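Local coordinates for hydrogenase maturation factor (Thermoanaerobacter tengcongensis, PDB 3VTI), which probably accepts a carbamoyl group from HypF and dehydrates it in an ATP-dependent step of [NiFe]-hydrogenase maturation, at residues R18-A23 and S213-V218; V136-A141 and I194-D199; H156-M161 and T171-D176. All blocks are in the same frame, centred on the assembly; numbering follows the deposited sequence.

Interaction 1: R18-A23 and S213-V218; sequences RAMEDA and SKMSGV. With MG (magnesium ion), chain K.
Met-215 and Met-20 meet through their terminal methyls, where the end of helix 15-19 faces the last turn of helix 204-216. The protein has the two-part AIR synthase-related, PurM-like architecture. This surface contact joins the N-terminal AIR synthase-related part to a helix of the C-terminal part. No hydrogen bond links the two segments.

Met-215 can be followed outward from CB, which points toward segment 18-23. CG is anti to the carbonyl carbon (chi1 -63°) and comes near the carbonyl oxygen of Ala-19. SD lies 3.4 Å from Ala-19 O and also reaches Met-20. CE ends the chain 3.6 Å from CE of Met-20. The chain bends at chi2 and chi3, and chi3 places CE. Met-215 also touches Ile-138 and Lys-139 of a nearby loop.

Met-20 crosses Met-215 at about a right angle. It is the first residue to leave helical geometry after helix 15-19, and its phi is positive. Its chain turns at chi3 (-94°), which places CE against Met-215. CE of Met-20 is 3.7 Å from SD of Met-215, so one methyl touches both the sulfur and the methyl of its partner. The extended chain of Lys-214 brings NZ to 4.0 Å from the same CE of Met-20.

Helix 204-216 ends just beyond. Gly-217 has positive phi, and Ser-213 OG donates to Val-218 O at 2.8 Å from above the carbonyl plane. On the other segment, the chain leads from Met-20 to a metal site shared with Asp-60 and Asp-199. There Asp-22 OD1 binds the magnesium ion at 2.2 Å.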
# COMPACT_ATOMS: atom_id res chain seq x y z
N ARG C 18 1.07 16.24 -19.66
CA ARG C 18 2.13 16.33 -20.67
C ARG C 18 3.36 17.11 -20.19
O ARG C 18 4.50 16.82 -20.60
CB ARG C 18 1.61 17.00 -21.95
CG ARG C 18 0.85 16.08 -22.88
CD ARG C 18 0.46 16.79 -24.16
NE ARG C 18 -0.33 15.91 -25.01
CZ ARG C 18 -0.64 16.16 -26.28
NH1 ARG C 18 -0.23 17.28 -26.87
NH2 ARG C 18 -1.36 15.28 -26.96
N ALA C 19 3.12 18.10 -19.33
CA ALA C 19 4.16 18.97 -18.81
C ALA C 19 5.14 18.21 -17.92
O ALA C 19 6.34 18.50 -17.94
CB ALA C 19 3.55 20.14 -18.05
N MET C 20 4.64 17.23 -17.16
CA MET C 20 5.46 16.39 -16.27
C MET C 20 6.16 17.22 -15.18
O MET C 20 7.36 17.05 -14.91
CB MET C 20 6.47 15.58 -17.07
CG MET C 20 5.91 14.33 -17.72
SD MET C 20 7.15 13.56 -18.77
CE MET C 20 6.76 14.28 -20.35
N GLU C 21 5.39 18.11 -14.56
CA GLU C 21 5.86 18.97 -13.47
C GLU C 21 5.79 18.27 -12.12
O GLU C 21 5.09 17.27 -11.98
CB GLU C 21 5.02 20.25 -13.41
CG GLU C 21 4.94 21.07 -14.71
CD GLU C 21 6.18 21.90 -14.98
OE1 GLU C 21 7.14 21.86 -14.18
OE2 GLU C 21 6.21 22.61 -16.01
N ASP C 22 6.52 18.80 -11.14
CA ASP C 22 6.45 18.37 -9.74
C ASP C 22 5.07 18.66 -9.16
O ASP C 22 4.63 18.01 -8.22
CB ASP C 22 7.48 19.12 -8.89
CG ASP C 22 8.89 18.59 -9.08
OD1 ASP C 22 9.25 17.60 -8.40
OD2 ASP C 22 9.64 19.18 -9.89
N ALA C 23 4.39 19.66 -9.72
CA ALA C 23 3.05 20.02 -9.28
C ALA C 23 2.29 20.68 -10.43
O ALA C 23 2.88 21.36 -11.26
CB ALA C 23 3.13 20.94 -8.08
N SER C 213 16.65 18.16 -19.25
CA SER C 213 17.07 18.05 -20.65
C SER C 213 15.94 17.77 -21.62
O SER C 213 15.79 18.45 -22.63
CB SER C 213 18.14 16.97 -20.82
OG SER C 213 19.43 17.51 -20.62
N LYS C 214 15.14 16.75 -21.30
CA LYS C 214 14.01 16.36 -22.13
C LYS C 214 13.04 17.53 -22.30
O LYS C 214 12.74 17.94 -23.43
CB LYS C 214 13.30 15.14 -21.53
CG LYS C 214 12.20 14.55 -22.39
CD LYS C 214 11.47 13.41 -21.66
CE LYS C 214 10.23 12.98 -22.44
NZ LYS C 214 9.52 11.82 -21.81
N MET C 215 12.59 18.09 -21.18
CA MET C 215 11.50 19.07 -21.19
C MET C 215 11.92 20.47 -21.63
O MET C 215 11.16 21.16 -22.31
CB MET C 215 10.81 19.11 -19.83
CG MET C 215 10.11 17.79 -19.45
SD MET C 215 8.57 17.47 -20.35
CE MET C 215 9.16 16.60 -21.78
N SER C 216 13.12 20.88 -21.25
CA SER C 216 13.66 22.17 -21.68
C SER C 216 14.25 22.09 -23.08
O SER C 216 14.44 23.11 -23.73
CB SER C 216 14.70 22.70 -20.69
OG SER C 216 14.09 23.25 -19.54
N GLY C 217 14.54 20.88 -23.54
CA GLY C 217 15.16 20.68 -24.84
C GLY C 217 16.58 21.22 -24.86
O GLY C 217 16.98 21.92 -25.79
N VAL C 218 17.34 20.89 -23.81
CA VAL C 218 18.71 21.35 -23.64
C VAL C 218 19.60 20.21 -23.15
O VAL C 218 19.14 19.10 -22.93
CB VAL C 218 18.81 22.51 -22.62
CG1 VAL C 218 18.04 23.75 -23.10
CG2 VAL C 218 18.34 22.07 -21.23
MG MG K . 9.40 15.94 -6.94
O HOH W 1 7.93 15.15 -8.65

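Interaction 2: V136-A141 and I194-D199; sequences VSIKNA and IKVLRD. With MG (magnesium ion), chain K.
Lys-195 and Asn-140 are joined by a hydrogen bond between strand 194-198 and loop 136-141. The lysine chain bends at chi3 and chi4 and brings NZ to 2.7 Å from Asn-140 O. The approach is nearly along the C=O axis (175°). A second bond joins the backbones: Ser-137 N donates to Lys-195 O at 3.2 Å, in the carbonyl plane and close to straight (166°).

Apolar side chains pack beside these bonds. Val-136 has CG1 anti to the backbone N (chi1 -166°), which turns it to the strand, where it lies 3.7 Å from Leu-197 CB. Its CG2 meets CG2 of Ile-194 at 4.0 Å, and these two side chains point the same way. Further along, Ile-138 crosses Arg-198. Its CG2 sits over the centre of the guanidinium, 3.3 Å above the plane.

The next shell fixes these groups. Arg-198 NE forms a salt bridge with Asp-22, NH1 with Glu-211, and NH2 bonds to Met-20 O. With all three nitrogens engaged, the guanidinium would have little freedom to turn under Ile-138. The loop is shaped by a type I turn from Ser-137 to Asn-140, closed by Asn-140 N to Ser-137 O at 3.1 Å. Ser-137 OG accepts from Lys-139 N at 3.0 Å, an ST turn, and is also bonded to Glu-21. Asn-140 ND2 is held by Asn-135.

Strand 194-198 is an outermost strand of its sheet within the chain. Lys-195 and Val-196 both face Val-256 of that sheet, a classic beta bulge. The strand leads into Asp-199, whose OD1 binds the magnesium ion at 2.4 Å, and Asp-22, the partner of Arg-198, is another ligand. The contact thus borders the magnesium site of this PurM-like fold.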
# COMPACT_ATOMS: atom_id res chain seq x y z
N VAL C 136 8.63 28.87 -12.29
CA VAL C 136 9.52 27.73 -12.19
C VAL C 136 8.85 26.53 -12.84
O VAL C 136 7.71 26.21 -12.51
CB VAL C 136 9.85 27.42 -10.71
CG1 VAL C 136 11.01 26.47 -10.62
CG2 VAL C 136 10.19 28.71 -9.95
N SER C 137 9.57 25.88 -13.75
CA SER C 137 9.05 24.77 -14.55
C SER C 137 10.23 24.00 -15.13
O SER C 137 11.25 24.61 -15.46
CB SER C 137 8.17 25.33 -15.68
OG SER C 137 8.20 24.53 -16.85
N ILE C 138 10.10 22.67 -15.26
CA ILE C 138 11.16 21.84 -15.91
C ILE C 138 11.41 22.21 -17.35
O ILE C 138 12.35 21.69 -17.95
CB ILE C 138 10.89 20.29 -15.90
CG1 ILE C 138 9.41 19.97 -15.71
CG2 ILE C 138 11.79 19.55 -14.92
CD1 ILE C 138 8.59 20.23 -16.93
N LYS C 139 10.56 23.06 -17.92
CA LYS C 139 10.72 23.53 -19.31
C LYS C 139 11.54 24.82 -19.45
O LYS C 139 11.78 25.27 -20.57
CB LYS C 139 9.34 23.74 -19.94
CG LYS C 139 8.73 22.48 -20.52
CD LYS C 139 7.22 22.59 -20.69
CE LYS C 139 6.50 22.35 -19.36
NZ LYS C 139 5.07 22.77 -19.42
N ASN C 140 11.98 25.39 -18.33
CA ASN C 140 12.51 26.76 -18.30
C ASN C 140 14.02 26.91 -18.44
O ASN C 140 14.52 28.03 -18.45
CB ASN C 140 12.03 27.50 -17.04
CG ASN C 140 10.59 28.00 -17.15
OD1 ASN C 140 9.93 27.83 -18.18
ND2 ASN C 140 10.10 28.62 -16.08
N ALA C 141 14.76 25.81 -18.54
CA ALA C 141 16.20 25.90 -18.69
C ALA C 141 16.61 26.34 -20.11
O ALA C 141 16.14 25.78 -21.10
CB ALA C 141 16.85 24.59 -18.30
N ILE C 194 15.23 32.36 -11.05
CA ILE C 194 15.06 30.95 -10.71
C ILE C 194 14.21 30.32 -11.81
O ILE C 194 13.04 30.68 -12.00
CB ILE C 194 14.36 30.77 -9.33
CG1 ILE C 194 15.15 31.48 -8.21
CG2 ILE C 194 14.08 29.29 -9.04
CD1 ILE C 194 16.50 30.87 -7.86
N LYS C 195 14.81 29.39 -12.54
CA LYS C 195 14.17 28.82 -13.71
C LYS C 195 13.59 27.43 -13.47
O LYS C 195 12.46 27.16 -13.87
CB LYS C 195 15.13 28.84 -14.89
CG LYS C 195 15.27 30.23 -15.49
CD LYS C 195 16.49 30.29 -16.35
CE LYS C 195 16.31 31.18 -17.56
NZ LYS C 195 15.41 30.56 -18.57
N VAL C 196 14.34 26.57 -12.79
CA VAL C 196 13.91 25.19 -12.50
C VAL C 196 14.20 24.81 -11.05
O VAL C 196 15.25 25.17 -10.50
CB VAL C 196 14.58 24.16 -13.42
CG1 VAL C 196 14.17 22.72 -13.03
CG2 VAL C 196 14.27 24.45 -14.88
N LEU C 197 13.26 24.10 -10.44
CA LEU C 197 13.43 23.56 -9.11
C LEU C 197 12.89 22.14 -9.11
O LEU C 197 11.75 21.91 -9.49
CB LEU C 197 12.68 24.40 -8.07
CG LEU C 197 13.21 25.79 -7.70
CD1 LEU C 197 12.23 26.49 -6.78
CD2 LEU C 197 14.58 25.72 -7.05
N ARG C 198 13.72 21.18 -8.70
CA ARG C 198 13.27 19.80 -8.53
C ARG C 198 14.09 19.05 -7.50
O ARG C 198 15.32 19.15 -7.47
CB ARG C 198 13.27 19.04 -9.87
CG ARG C 198 12.75 17.62 -9.76
CD ARG C 198 12.32 17.06 -11.11
NE ARG C 198 11.06 17.66 -11.55
CZ ARG C 198 10.43 17.35 -12.68
NH1 ARG C 198 10.93 16.45 -13.52
NH2 ARG C 198 9.29 17.96 -12.98
N ASP C 199 13.40 18.31 -6.64
CA ASP C 199 14.05 17.43 -5.68
C ASP C 199 14.42 16.08 -6.31
O ASP C 199 13.57 15.42 -6.91
CB ASP C 199 13.18 17.26 -4.43
CG ASP C 199 11.78 16.77 -4.74
OD1 ASP C 199 11.27 16.98 -5.87
OD2 ASP C 199 11.17 16.18 -3.81
MG MG K . 9.40 15.94 -6.94
O HOH W 1 7.93 15.15 -8.65

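Interaction 3: H156-M161 and T171-D176; sequences HGMAVM and TPIFSD
The backbones of His-156 and Ser-175 come within 4.1 Å, CA to CA, and those of Ala-159 and Ile-173 within 5.1 Å. Helix 155-164 thus packs against the irregular chain that follows it, within the C-terminal AIR synthase-related part of the fold. The contact is largely buried.

Ala-159 points its CB toward the loop. This CB is 3.5 Å from Ser-175 N and also lies against the carbonyl of Ile-173. Ile-173 answers with both branches. CG2 is 3.8 Å from Ala-159 CB, while CD1 reaches 3.6 Å from CG of Met-158. The side chains of Met-158 and Ile-173 pass at a slant, and helix 231-240 adds Cys-237 and Ala-236 around them.

His-156 carries the polar part. Its CG is anti to the backbone N (chi1 -179°), which carries the ring out beside Ser-175. Ser-175 OG lies at the ring edge, in plane, 2.6 Å from ND1. This is read as a hydrogen bond in which either atom could be the donor, but the place of OG is less sure. Val-160 CG1 lies over one face of the ring, 3.5 Å above its plane and offset toward the rim. Phe-44 meets the histidine with the ring planes at about 90°. An alanine in place of His-156 would remove the ring and would probably leave Ser-175 OG without its ND1 partner and open a gap beside Val-160 and Phe-44.

Asp-176 closes the contact next to the histidine. Its carboxylate is held from outside the two segments: OD2 forms a salt bridge with Lys-252, and OD1 accepts from Glu-250 N. The same OD1 of Asp-176 lies 3.5 Å from CB of His-156.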
# COMPACT_ATOMS: atom_id res chain seq x y z
N HIS C 156 19.66 9.78 1.44
CA HIS C 156 18.48 8.98 1.71
C HIS C 156 18.58 7.59 1.07
O HIS C 156 18.45 6.57 1.76
CB HIS C 156 17.23 9.69 1.22
CG HIS C 156 15.97 8.94 1.49
ND1 HIS C 156 15.30 9.02 2.69
CD2 HIS C 156 15.26 8.07 0.72
CE1 HIS C 156 14.23 8.24 2.64
NE2 HIS C 156 14.19 7.66 1.46
N GLY C 157 18.84 7.55 -0.24
CA GLY C 157 19.02 6.30 -0.97
C GLY C 157 19.95 5.32 -0.29
O GLY C 157 19.61 4.14 -0.14
N MET C 158 21.12 5.79 0.12
CA MET C 158 22.07 4.89 0.76
C MET C 158 21.64 4.52 2.18
O MET C 158 21.89 3.41 2.63
CB MET C 158 23.49 5.46 0.72
CG MET C 158 24.57 4.46 1.16
SD MET C 158 24.49 2.83 0.36
CE MET C 158 25.17 3.20 -1.25
N ALA C 159 20.97 5.44 2.87
CA ALA C 159 20.53 5.19 4.24
C ALA C 159 19.49 4.07 4.33
O ALA C 159 19.66 3.14 5.12
CB ALA C 159 20.01 6.48 4.90
N VAL C 160 18.43 4.15 3.52
CA VAL C 160 17.40 3.11 3.56
C VAL C 160 17.92 1.78 2.98
O VAL C 160 17.60 0.73 3.50
CB VAL C 160 16.02 3.55 2.95
CG1 VAL C 160 15.77 5.03 3.18
CG2 VAL C 160 15.91 3.21 1.47
N MET C 161 18.75 1.85 1.94
CA MET C 161 19.49 0.69 1.43
C MET C 161 20.23 -0.05 2.56
O MET C 161 20.10 -1.26 2.72
CB MET C 161 20.47 1.14 0.34
CG MET C 161 21.54 0.14 -0.07
SD MET C 161 21.36 -0.51 -1.75
CE MET C 161 21.69 0.93 -2.75
N THR C 171 30.90 3.88 8.69
CA THR C 171 30.14 5.00 9.23
C THR C 171 28.63 4.79 8.98
O THR C 171 28.23 4.52 7.84
CB THR C 171 30.58 6.34 8.57
OG1 THR C 171 31.97 6.27 8.23
CG2 THR C 171 30.33 7.53 9.49
N PRO C 172 27.80 4.89 10.03
CA PRO C 172 26.36 4.83 9.79
C PRO C 172 25.90 6.02 8.92
O PRO C 172 26.40 7.14 9.07
CB PRO C 172 25.75 4.91 11.20
CG PRO C 172 26.81 5.53 12.05
CD PRO C 172 28.11 5.06 11.46
N ILE C 173 24.98 5.74 8.00
CA ILE C 173 24.47 6.75 7.09
C ILE C 173 23.04 7.10 7.48
O ILE C 173 22.20 6.21 7.67
CB ILE C 173 24.56 6.29 5.61
CG1 ILE C 173 26.02 6.30 5.16
CG2 ILE C 173 23.76 7.21 4.69
CD1 ILE C 173 26.37 5.28 4.13
N PHE C 174 22.79 8.40 7.60
CA PHE C 174 21.48 8.93 7.96
C PHE C 174 20.77 9.52 6.76
O PHE C 174 21.41 10.10 5.87
CB PHE C 174 21.62 9.99 9.05
CG PHE C 174 22.07 9.45 10.36
CD1 PHE C 174 23.43 9.24 10.62
CD2 PHE C 174 21.14 9.12 11.35
CE1 PHE C 174 23.85 8.73 11.85
CE2 PHE C 174 21.55 8.60 12.58
CZ PHE C 174 22.90 8.41 12.83
N SER C 175 19.45 9.37 6.74
CA SER C 175 18.62 10.00 5.73
C SER C 175 18.60 11.51 5.91
O SER C 175 18.84 12.02 7.00
CB SER C 175 17.20 9.45 5.82
OG SER C 175 16.37 10.08 4.87
N ASP C 176 18.33 12.22 4.82
CA ASP C 176 18.40 13.68 4.81
C ASP C 176 17.02 14.33 4.83
O ASP C 176 16.92 15.54 4.61
CB ASP C 176 19.20 14.16 3.60
CG ASP C 176 18.53 13.84 2.26
OD1 ASP C 176 17.63 12.97 2.22
OD2 ASP C 176 18.90 14.46 1.24

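Overall arrangement
From the N terminus, the chain first gives segment 18-23. Interaction 1 closes the widest loop when helix 204-216 returns to it. Within that loop, interaction 2 joins segment 136-141 to strand 194-198. Interaction 3 closes the shortest loop, inside that of interaction 2, between helix 155-164 and the chain after it. The three are thus nested and none cross. Interactions 1 and 2 touch, with centres 8 Å apart, and share the magnesium ion and one water. Together they tie the N-terminal part to the C-terminal sheet and helix. Interaction 3 lies on the opposite side of the chain's centre from the other two, its own centre about 27 Å from that of interaction 2.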